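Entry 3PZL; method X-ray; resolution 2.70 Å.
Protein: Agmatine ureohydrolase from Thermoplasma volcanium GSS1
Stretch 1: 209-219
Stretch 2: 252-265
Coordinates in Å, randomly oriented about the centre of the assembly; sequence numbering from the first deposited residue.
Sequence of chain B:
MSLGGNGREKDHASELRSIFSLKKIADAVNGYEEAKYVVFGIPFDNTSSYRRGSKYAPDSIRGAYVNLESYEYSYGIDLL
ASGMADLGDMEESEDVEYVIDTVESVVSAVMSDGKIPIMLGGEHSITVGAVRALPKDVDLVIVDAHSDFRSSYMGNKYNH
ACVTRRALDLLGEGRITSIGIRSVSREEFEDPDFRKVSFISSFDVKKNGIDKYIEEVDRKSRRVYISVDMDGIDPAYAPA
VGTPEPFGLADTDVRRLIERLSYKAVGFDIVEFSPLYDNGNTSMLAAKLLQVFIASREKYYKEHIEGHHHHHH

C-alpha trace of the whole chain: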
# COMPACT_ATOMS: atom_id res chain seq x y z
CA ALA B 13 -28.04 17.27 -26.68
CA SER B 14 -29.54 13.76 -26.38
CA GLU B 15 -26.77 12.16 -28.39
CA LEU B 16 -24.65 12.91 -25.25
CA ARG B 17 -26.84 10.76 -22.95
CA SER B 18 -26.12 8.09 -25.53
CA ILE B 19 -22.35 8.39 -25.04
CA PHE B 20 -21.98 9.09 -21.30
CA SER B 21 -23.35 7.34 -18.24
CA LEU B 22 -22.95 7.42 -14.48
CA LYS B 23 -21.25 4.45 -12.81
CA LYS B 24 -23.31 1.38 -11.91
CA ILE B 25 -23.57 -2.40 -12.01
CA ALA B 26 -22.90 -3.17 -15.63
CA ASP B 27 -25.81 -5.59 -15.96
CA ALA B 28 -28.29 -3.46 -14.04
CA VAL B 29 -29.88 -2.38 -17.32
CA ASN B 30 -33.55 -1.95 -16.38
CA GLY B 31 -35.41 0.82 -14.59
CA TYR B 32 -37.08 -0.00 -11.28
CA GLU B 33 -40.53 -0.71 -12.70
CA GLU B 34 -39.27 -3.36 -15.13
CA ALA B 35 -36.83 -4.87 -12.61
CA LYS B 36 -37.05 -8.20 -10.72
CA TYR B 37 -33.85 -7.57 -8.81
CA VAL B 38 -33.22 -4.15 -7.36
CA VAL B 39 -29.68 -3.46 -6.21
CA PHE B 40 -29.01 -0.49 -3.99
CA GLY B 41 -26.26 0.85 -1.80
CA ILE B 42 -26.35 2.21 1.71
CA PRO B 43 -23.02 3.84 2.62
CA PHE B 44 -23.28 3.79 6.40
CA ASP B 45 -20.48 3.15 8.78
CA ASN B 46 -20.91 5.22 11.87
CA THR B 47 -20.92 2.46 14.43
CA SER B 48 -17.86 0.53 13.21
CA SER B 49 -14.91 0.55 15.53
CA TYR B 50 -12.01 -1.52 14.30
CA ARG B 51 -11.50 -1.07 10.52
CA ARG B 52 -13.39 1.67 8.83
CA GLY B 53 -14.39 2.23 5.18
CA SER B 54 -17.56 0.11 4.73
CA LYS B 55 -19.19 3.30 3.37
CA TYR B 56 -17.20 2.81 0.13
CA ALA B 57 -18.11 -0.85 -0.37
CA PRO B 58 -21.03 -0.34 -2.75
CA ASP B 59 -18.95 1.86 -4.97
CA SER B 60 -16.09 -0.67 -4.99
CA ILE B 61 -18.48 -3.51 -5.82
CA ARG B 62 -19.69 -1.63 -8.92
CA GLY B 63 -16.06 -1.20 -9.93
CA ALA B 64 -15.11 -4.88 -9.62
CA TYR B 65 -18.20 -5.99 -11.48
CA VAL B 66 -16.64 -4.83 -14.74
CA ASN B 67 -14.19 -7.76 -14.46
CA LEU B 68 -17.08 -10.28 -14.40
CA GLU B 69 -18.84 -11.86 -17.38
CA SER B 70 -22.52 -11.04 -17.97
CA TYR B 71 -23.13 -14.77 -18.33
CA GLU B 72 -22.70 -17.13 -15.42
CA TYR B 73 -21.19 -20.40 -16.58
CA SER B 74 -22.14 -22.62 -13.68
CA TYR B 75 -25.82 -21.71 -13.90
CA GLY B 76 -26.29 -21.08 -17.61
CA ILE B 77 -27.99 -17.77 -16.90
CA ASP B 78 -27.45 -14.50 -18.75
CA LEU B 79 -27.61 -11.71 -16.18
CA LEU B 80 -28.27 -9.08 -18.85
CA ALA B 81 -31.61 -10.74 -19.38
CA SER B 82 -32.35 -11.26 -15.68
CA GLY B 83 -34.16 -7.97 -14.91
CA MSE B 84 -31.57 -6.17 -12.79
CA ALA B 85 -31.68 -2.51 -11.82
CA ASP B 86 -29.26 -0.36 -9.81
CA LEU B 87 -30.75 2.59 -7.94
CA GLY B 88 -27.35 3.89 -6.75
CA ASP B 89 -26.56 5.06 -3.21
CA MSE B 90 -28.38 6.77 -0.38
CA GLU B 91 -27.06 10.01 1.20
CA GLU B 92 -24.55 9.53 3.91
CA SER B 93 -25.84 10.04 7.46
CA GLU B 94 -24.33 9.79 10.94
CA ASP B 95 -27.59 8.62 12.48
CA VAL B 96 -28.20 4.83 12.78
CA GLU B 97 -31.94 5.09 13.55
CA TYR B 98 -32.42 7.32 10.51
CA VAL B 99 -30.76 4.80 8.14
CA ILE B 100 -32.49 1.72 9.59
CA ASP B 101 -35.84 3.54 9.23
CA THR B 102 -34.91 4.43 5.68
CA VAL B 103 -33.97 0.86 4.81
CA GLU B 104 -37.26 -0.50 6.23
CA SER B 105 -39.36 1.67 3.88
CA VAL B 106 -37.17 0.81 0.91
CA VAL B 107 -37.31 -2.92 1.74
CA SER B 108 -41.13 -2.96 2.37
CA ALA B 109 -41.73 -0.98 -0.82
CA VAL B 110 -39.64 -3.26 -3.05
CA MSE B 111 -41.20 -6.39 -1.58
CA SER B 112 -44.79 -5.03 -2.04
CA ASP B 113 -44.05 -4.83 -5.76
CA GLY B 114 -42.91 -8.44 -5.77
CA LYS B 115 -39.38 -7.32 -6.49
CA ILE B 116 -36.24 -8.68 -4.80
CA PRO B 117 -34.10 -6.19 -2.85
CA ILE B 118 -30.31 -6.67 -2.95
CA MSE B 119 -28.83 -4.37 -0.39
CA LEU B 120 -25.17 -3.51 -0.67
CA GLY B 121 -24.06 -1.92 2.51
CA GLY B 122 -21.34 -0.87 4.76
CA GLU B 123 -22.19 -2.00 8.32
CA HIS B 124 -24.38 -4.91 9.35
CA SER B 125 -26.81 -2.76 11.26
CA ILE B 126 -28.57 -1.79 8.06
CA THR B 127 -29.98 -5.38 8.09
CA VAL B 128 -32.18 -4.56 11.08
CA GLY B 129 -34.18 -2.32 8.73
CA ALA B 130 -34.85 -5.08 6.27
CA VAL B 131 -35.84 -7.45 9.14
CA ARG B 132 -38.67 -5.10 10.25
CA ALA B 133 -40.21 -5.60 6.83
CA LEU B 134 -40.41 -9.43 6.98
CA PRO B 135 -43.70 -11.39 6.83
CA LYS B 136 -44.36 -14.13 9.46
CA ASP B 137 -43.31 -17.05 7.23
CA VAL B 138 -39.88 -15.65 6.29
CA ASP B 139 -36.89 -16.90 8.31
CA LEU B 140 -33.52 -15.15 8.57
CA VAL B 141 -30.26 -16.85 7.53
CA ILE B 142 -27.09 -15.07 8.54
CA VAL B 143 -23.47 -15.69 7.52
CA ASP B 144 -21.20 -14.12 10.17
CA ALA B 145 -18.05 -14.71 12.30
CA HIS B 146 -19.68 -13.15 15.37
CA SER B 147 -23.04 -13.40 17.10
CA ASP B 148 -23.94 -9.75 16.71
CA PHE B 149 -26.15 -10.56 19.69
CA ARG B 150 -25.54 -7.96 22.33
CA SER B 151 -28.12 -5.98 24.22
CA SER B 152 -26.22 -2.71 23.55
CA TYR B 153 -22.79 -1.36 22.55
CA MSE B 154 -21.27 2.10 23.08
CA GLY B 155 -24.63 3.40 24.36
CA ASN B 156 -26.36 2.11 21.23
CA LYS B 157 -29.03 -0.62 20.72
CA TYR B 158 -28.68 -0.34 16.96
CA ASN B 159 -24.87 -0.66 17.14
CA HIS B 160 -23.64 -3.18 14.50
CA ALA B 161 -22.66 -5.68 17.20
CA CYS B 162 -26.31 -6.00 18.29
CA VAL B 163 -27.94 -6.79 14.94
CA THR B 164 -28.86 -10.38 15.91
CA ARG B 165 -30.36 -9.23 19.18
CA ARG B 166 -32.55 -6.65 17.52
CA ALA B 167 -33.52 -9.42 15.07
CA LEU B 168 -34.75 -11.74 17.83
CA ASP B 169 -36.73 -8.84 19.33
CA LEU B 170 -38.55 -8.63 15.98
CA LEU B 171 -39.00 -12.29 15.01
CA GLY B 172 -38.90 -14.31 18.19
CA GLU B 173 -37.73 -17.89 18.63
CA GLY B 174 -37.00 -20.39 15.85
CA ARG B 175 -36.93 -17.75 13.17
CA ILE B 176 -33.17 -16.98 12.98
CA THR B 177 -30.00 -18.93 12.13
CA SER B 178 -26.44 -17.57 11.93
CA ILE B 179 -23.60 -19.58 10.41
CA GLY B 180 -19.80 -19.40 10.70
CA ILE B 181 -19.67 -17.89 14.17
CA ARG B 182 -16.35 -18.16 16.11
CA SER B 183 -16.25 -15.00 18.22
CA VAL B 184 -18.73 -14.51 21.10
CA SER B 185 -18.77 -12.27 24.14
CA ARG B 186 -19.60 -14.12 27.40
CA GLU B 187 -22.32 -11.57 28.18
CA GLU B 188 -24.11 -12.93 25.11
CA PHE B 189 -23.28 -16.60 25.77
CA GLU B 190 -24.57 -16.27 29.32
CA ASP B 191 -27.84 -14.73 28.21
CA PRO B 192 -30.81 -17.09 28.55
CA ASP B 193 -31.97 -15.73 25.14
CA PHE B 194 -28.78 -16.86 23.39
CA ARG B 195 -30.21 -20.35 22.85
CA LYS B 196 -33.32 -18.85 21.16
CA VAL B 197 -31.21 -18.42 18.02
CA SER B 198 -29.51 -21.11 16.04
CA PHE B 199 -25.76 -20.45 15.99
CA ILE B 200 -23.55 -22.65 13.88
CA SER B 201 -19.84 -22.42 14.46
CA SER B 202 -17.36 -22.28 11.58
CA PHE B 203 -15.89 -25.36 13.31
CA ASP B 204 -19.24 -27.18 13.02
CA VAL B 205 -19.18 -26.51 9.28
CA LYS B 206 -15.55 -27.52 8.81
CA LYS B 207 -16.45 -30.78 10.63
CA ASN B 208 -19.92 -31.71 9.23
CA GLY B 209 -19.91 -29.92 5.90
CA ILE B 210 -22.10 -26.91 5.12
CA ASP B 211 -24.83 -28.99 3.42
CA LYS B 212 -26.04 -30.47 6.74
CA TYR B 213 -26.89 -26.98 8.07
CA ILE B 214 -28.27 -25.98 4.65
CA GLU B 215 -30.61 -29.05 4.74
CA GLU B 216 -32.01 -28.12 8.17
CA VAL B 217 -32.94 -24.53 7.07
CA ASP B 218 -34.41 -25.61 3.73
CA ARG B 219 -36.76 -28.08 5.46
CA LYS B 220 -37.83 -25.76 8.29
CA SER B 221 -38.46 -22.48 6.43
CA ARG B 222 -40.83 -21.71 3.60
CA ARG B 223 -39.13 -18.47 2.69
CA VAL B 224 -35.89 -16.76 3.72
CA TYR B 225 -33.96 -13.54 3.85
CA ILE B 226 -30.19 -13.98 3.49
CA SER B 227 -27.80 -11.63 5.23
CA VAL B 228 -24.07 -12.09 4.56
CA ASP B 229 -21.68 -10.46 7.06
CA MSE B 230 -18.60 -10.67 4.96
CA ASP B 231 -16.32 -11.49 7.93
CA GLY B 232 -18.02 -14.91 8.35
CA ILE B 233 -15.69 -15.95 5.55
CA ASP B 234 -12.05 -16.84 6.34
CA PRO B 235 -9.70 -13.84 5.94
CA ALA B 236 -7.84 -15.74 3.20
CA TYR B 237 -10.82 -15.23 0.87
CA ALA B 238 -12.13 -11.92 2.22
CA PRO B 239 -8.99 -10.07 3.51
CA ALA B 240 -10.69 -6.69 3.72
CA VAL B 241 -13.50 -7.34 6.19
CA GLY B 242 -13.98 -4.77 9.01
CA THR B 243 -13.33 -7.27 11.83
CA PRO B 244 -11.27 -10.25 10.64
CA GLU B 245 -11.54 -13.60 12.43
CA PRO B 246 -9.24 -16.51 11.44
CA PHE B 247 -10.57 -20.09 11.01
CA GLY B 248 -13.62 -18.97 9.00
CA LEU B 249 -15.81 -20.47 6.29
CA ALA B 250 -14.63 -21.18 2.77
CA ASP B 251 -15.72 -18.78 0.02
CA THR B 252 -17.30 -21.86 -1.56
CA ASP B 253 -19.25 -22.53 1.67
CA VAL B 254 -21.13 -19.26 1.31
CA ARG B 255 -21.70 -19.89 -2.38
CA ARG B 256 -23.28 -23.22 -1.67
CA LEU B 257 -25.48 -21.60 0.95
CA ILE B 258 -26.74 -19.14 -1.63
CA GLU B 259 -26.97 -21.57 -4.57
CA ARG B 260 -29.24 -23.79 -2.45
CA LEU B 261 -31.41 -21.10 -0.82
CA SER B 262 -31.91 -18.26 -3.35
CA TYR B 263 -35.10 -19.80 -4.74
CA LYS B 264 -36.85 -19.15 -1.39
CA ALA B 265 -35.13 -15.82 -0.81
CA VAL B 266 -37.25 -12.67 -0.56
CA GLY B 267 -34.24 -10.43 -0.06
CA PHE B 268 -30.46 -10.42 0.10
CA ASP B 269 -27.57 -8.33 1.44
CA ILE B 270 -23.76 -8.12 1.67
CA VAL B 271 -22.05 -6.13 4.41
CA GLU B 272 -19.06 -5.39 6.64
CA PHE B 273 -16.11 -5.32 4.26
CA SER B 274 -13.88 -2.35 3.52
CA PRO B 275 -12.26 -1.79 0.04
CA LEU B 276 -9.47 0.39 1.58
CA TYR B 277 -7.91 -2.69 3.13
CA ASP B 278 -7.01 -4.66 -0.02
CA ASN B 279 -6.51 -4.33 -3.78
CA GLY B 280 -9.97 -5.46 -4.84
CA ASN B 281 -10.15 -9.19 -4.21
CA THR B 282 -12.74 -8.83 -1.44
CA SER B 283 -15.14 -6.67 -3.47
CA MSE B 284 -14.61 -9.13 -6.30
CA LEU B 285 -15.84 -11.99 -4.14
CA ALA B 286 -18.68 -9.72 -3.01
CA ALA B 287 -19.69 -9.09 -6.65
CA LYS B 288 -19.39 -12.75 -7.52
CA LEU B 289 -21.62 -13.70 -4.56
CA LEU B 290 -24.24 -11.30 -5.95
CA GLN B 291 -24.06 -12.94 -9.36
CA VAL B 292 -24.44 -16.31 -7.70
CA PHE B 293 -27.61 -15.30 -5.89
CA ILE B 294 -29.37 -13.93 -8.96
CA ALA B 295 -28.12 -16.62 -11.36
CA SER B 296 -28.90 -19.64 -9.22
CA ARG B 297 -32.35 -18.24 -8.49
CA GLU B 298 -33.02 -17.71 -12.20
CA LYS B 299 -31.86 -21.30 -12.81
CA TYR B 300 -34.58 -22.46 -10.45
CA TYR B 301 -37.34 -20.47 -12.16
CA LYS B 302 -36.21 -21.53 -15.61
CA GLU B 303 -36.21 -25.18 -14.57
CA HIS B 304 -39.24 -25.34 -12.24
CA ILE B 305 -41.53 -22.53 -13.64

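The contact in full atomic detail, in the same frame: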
# COMPACT_ATOMS: atom_id res chain seq x y z
N GLY B 209 -19.51 -30.47 7.19
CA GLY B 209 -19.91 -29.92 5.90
C GLY B 209 -21.01 -28.88 6.07
O GLY B 209 -21.77 -28.89 7.07
N ILE B 210 -21.11 -27.98 5.09
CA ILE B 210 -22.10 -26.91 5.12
C ILE B 210 -23.48 -27.44 4.79
O ILE B 210 -24.48 -27.00 5.38
CB ILE B 210 -21.68 -25.72 4.18
CG1 ILE B 210 -22.70 -24.56 4.21
CG2 ILE B 210 -21.44 -26.19 2.76
CD1 ILE B 210 -22.81 -23.79 5.54
N ASP B 211 -23.55 -28.39 3.85
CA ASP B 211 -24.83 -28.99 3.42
C ASP B 211 -25.77 -29.40 4.56
O ASP B 211 -26.95 -29.06 4.53
CB ASP B 211 -24.60 -30.16 2.48
CG ASP B 211 -24.46 -29.72 1.03
OD1 ASP B 211 -24.82 -28.57 0.69
OD2 ASP B 211 -24.01 -30.53 0.20
N LYS B 212 -25.24 -30.11 5.56
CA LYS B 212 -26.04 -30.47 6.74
C LYS B 212 -26.88 -29.29 7.19
O LYS B 212 -28.09 -29.36 7.16
CB LYS B 212 -25.13 -30.95 7.87
CG LYS B 212 -25.78 -31.09 9.25
CD LYS B 212 -24.81 -31.76 10.21
CE LYS B 212 -25.53 -32.42 11.40
NZ LYS B 212 -25.87 -31.42 12.45
N TYR B 213 -26.23 -28.20 7.58
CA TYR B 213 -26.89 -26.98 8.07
C TYR B 213 -27.77 -26.28 7.04
O TYR B 213 -28.77 -25.67 7.39
CB TYR B 213 -25.84 -26.05 8.68
CG TYR B 213 -24.99 -26.81 9.68
CD1 TYR B 213 -25.48 -27.09 10.97
CD2 TYR B 213 -23.72 -27.28 9.33
CE1 TYR B 213 -24.73 -27.79 11.86
CE2 TYR B 213 -22.97 -27.97 10.22
CZ TYR B 213 -23.48 -28.23 11.48
OH TYR B 213 -22.74 -28.94 12.37
N ILE B 214 -27.40 -26.40 5.77
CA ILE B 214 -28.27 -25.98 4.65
C ILE B 214 -29.59 -26.80 4.59
O ILE B 214 -30.67 -26.22 4.43
CB ILE B 214 -27.54 -26.08 3.32
CG1 ILE B 214 -26.32 -25.16 3.34
CG2 ILE B 214 -28.46 -25.72 2.20
CD1 ILE B 214 -25.48 -25.23 2.09
N GLU B 215 -29.47 -28.13 4.70
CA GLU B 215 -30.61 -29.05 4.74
C GLU B 215 -31.62 -28.68 5.83
O GLU B 215 -32.82 -28.59 5.57
CB GLU B 215 -30.19 -30.53 4.94
CG GLU B 215 -29.03 -31.07 4.07
CD GLU B 215 -29.29 -30.99 2.55
OE1 GLU B 215 -30.32 -30.38 2.13
OE2 GLU B 215 -28.45 -31.53 1.77
N GLU B 216 -31.13 -28.47 7.05
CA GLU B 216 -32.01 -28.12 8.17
C GLU B 216 -32.88 -26.90 7.82
O GLU B 216 -34.11 -27.01 7.82
CB GLU B 216 -31.23 -27.87 9.48
CG GLU B 216 -30.41 -29.05 10.01
CD GLU B 216 -29.48 -28.65 11.16
OE1 GLU B 216 -29.37 -27.43 11.47
OE2 GLU B 216 -28.83 -29.55 11.76
N VAL B 217 -32.25 -25.78 7.46
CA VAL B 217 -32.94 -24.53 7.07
C VAL B 217 -33.95 -24.73 5.93
O VAL B 217 -35.10 -24.35 6.03
CB VAL B 217 -31.94 -23.42 6.66
CG1 VAL B 217 -32.66 -22.18 6.24
CG2 VAL B 217 -31.00 -23.10 7.82
N ASP B 218 -33.51 -25.32 4.83
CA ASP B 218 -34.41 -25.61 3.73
C ASP B 218 -35.70 -26.34 4.14
O ASP B 218 -36.79 -26.01 3.67
CB ASP B 218 -33.70 -26.38 2.63
CG ASP B 218 -34.32 -26.15 1.27
OD1 ASP B 218 -35.28 -25.36 1.18
OD2 ASP B 218 -33.86 -26.75 0.29
N ARG B 219 -35.59 -27.34 5.01
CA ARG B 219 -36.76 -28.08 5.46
C ARG B 219 -37.68 -27.27 6.36
O ARG B 219 -38.89 -27.30 6.20
CB ARG B 219 -36.34 -29.37 6.16
CG ARG B 219 -35.92 -30.45 5.17
CD ARG B 219 -35.08 -31.51 5.86
NE ARG B 219 -34.76 -32.65 4.98
CZ ARG B 219 -33.79 -32.65 4.05
NH1 ARG B 219 -33.06 -31.55 3.86
NH2 ARG B 219 -33.56 -33.75 3.31
N THR B 252 -16.36 -20.85 -1.09
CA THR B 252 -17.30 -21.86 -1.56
C THR B 252 -18.43 -22.25 -0.60
O THR B 252 -19.51 -22.65 -1.03
CB THR B 252 -16.54 -23.12 -1.93
OG1 THR B 252 -15.55 -23.39 -0.90
CG2 THR B 252 -15.81 -22.85 -3.25
N ASP B 253 -18.20 -22.16 0.71
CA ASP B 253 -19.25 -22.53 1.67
C ASP B 253 -20.41 -21.54 1.56
O ASP B 253 -21.57 -21.94 1.67
CB ASP B 253 -18.77 -22.62 3.13
CG ASP B 253 -17.89 -23.86 3.42
OD1 ASP B 253 -18.10 -24.97 2.85
OD2 ASP B 253 -16.96 -23.70 4.26
N VAL B 254 -20.11 -20.27 1.32
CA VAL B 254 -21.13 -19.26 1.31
C VAL B 254 -21.84 -19.36 -0.01
O VAL B 254 -23.04 -19.05 -0.10
CB VAL B 254 -20.55 -17.86 1.54
CG1 VAL B 254 -21.59 -16.80 1.37
CG2 VAL B 254 -19.99 -17.77 2.95
N ARG B 255 -21.13 -19.82 -1.04
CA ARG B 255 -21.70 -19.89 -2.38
C ARG B 255 -22.72 -20.97 -2.38
O ARG B 255 -23.81 -20.80 -2.92
CB ARG B 255 -20.60 -20.15 -3.42
CG ARG B 255 -21.09 -20.41 -4.86
CD ARG B 255 -19.92 -20.89 -5.72
NE ARG B 255 -20.28 -21.19 -7.13
CZ ARG B 255 -20.48 -22.43 -7.60
NH1 ARG B 255 -20.40 -23.44 -6.76
NH2 ARG B 255 -20.77 -22.66 -8.88
N ARG B 256 -22.39 -22.09 -1.75
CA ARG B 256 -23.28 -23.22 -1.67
C ARG B 256 -24.52 -22.85 -0.88
O ARG B 256 -25.62 -23.22 -1.23
CB ARG B 256 -22.54 -24.43 -1.06
CG ARG B 256 -23.35 -25.70 -0.95
CD ARG B 256 -23.69 -26.31 -2.30
NE ARG B 256 -24.55 -27.47 -2.13
CZ ARG B 256 -25.06 -28.19 -3.12
NH1 ARG B 256 -24.81 -27.85 -4.38
NH2 ARG B 256 -25.85 -29.22 -2.86
N LEU B 257 -24.34 -22.09 0.18
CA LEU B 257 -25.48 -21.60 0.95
C LEU B 257 -26.46 -20.80 0.10
O LEU B 257 -27.67 -20.92 0.26
CB LEU B 257 -25.04 -20.77 2.17
CG LEU B 257 -26.21 -20.38 3.12
CD1 LEU B 257 -25.85 -20.30 4.55
CD2 LEU B 257 -26.80 -19.09 2.73
N ILE B 258 -25.94 -20.01 -0.82
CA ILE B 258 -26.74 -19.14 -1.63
C ILE B 258 -27.37 -19.91 -2.78
O ILE B 258 -28.58 -19.84 -2.99
CB ILE B 258 -25.89 -17.96 -2.15
CG1 ILE B 258 -25.37 -17.14 -0.94
CG2 ILE B 258 -26.70 -17.09 -3.09
CD1 ILE B 258 -24.34 -16.12 -1.27
N GLU B 259 -26.53 -20.62 -3.53
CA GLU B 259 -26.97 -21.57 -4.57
C GLU B 259 -28.28 -22.27 -4.12
O GLU B 259 -29.31 -22.18 -4.78
CB GLU B 259 -25.86 -22.62 -4.69
CG GLU B 259 -25.58 -23.18 -6.02
CD GLU B 259 -24.57 -24.34 -5.97
OE1 GLU B 259 -24.54 -25.11 -5.00
OE2 GLU B 259 -23.79 -24.48 -6.93
N ARG B 260 -28.21 -22.92 -2.96
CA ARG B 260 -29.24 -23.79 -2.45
C ARG B 260 -30.48 -23.08 -1.88
O ARG B 260 -31.54 -23.68 -1.79
CB ARG B 260 -28.62 -24.66 -1.36
CG ARG B 260 -27.71 -25.76 -1.87
CD ARG B 260 -28.47 -26.89 -2.57
NE ARG B 260 -29.70 -27.31 -1.88
CZ ARG B 260 -29.74 -27.92 -0.69
NH1 ARG B 260 -28.63 -28.18 0.00
NH2 ARG B 260 -30.92 -28.24 -0.16
N LEU B 261 -30.36 -21.81 -1.52
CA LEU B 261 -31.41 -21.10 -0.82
C LEU B 261 -32.03 -19.89 -1.54
O LEU B 261 -32.96 -19.28 -1.02
CB LEU B 261 -30.90 -20.67 0.55
CG LEU B 261 -31.25 -21.53 1.76
CD1 LEU B 261 -31.49 -22.99 1.42
CD2 LEU B 261 -30.15 -21.42 2.78
N SER B 262 -31.52 -19.53 -2.71
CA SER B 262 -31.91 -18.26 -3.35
C SER B 262 -33.30 -18.36 -3.96
O SER B 262 -33.96 -17.35 -4.15
CB SER B 262 -30.91 -17.86 -4.41
OG SER B 262 -30.83 -18.91 -5.34
N TYR B 263 -33.75 -19.58 -4.24
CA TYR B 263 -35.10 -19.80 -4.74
C TYR B 263 -36.22 -19.49 -3.73
O TYR B 263 -37.35 -19.28 -4.10
CB TYR B 263 -35.23 -21.23 -5.27
CG TYR B 263 -35.48 -22.29 -4.22
CD1 TYR B 263 -34.45 -22.76 -3.40
CD2 TYR B 263 -36.76 -22.86 -4.07
CE1 TYR B 263 -34.68 -23.73 -2.44
CE2 TYR B 263 -37.01 -23.85 -3.12
CZ TYR B 263 -35.97 -24.28 -2.31
OH TYR B 263 -36.20 -25.25 -1.36
N LYS B 264 -35.90 -19.48 -2.45
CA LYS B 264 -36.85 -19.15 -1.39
C LYS B 264 -36.62 -17.75 -0.87
O LYS B 264 -37.32 -17.32 0.06
CB LYS B 264 -36.68 -20.09 -0.19
CG LYS B 264 -36.93 -21.50 -0.46
CD LYS B 264 -36.81 -22.31 0.81
CE LYS B 264 -37.68 -23.50 0.70
NZ LYS B 264 -37.86 -23.96 2.06
N ALA B 265 -35.62 -17.06 -1.41
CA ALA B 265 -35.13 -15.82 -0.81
C ALA B 265 -35.98 -14.65 -1.24
O ALA B 265 -36.20 -14.47 -2.43
CB ALA B 265 -33.68 -15.59 -1.14

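Stretch 1 is part of a longer helix, and stretch 2 opens as one; the two run in broadly the same direction, their axes diverging by 30° and approaching to 9.8 Å. Ile 210 CA lies 6.3 Å from Asp 253 CA, Ile 214 CA 6.4 Å from Leu 257 CA, and Asp 218 CA 7.1 Å from Leu 261 CA. These pairs advance four residues at a time on each side, so about one turn answers one turn. The contact buries 619 Å², summed over both sides, and three residues carry much of it: Asp 218, Arg 260 and Ile 214.

Ile 214 points its CA-to-CB bond toward the second stretch and fits as a knob among Arg 256, Leu 257, Arg 260 and Leu 261. Ile 214 CD1 lies 3.7 Å from Arg 256 CG, and Ile 214 CG2 is 4.2 Å from Leu 261 CD1. Val 217 extends this apolar seam, with Val 217 CG1 4.3 Å from Leu 261 CD2.

Arg 260 is the reciprocal knob, set among Asp 211, Ile 214, Glu 215 and Asp 218. Ile 214 CG2 covers one face of its guanidinium, 3.3 Å from Arg 260 NH1, while Glu 215 OE1 and Asp 211 OD1 lie at the edge, near its plane. There Arg 260 NH2 donates to Glu 215 OE1 at 3.2 Å with an N-H...O angle of 150°, a hydrogen-bonded salt bridge. Arg 260 NH2 also reaches Asp 218 OD2 at 3.3 Å, but the 127° angle makes that hydrogen bond weak, within a salt bridge. One turn earlier, Arg 256 NE meets Asp 211 OD1 at 3.0 Å and 165°, a nearly linear hydrogen bond within a salt bridge.

The CA-to-CB bond of Asp 218 points sideways, yet its carboxylate gathers several donors. Tyr 263 OH donates to Asp 218 OD1 at 2.7 Å. Lys 264 NZ binds Asp 218 O at 2.8 Å and, more weakly, Asp 218 OD1 at 3.1 Å, so the lysine engages backbone and side chain together.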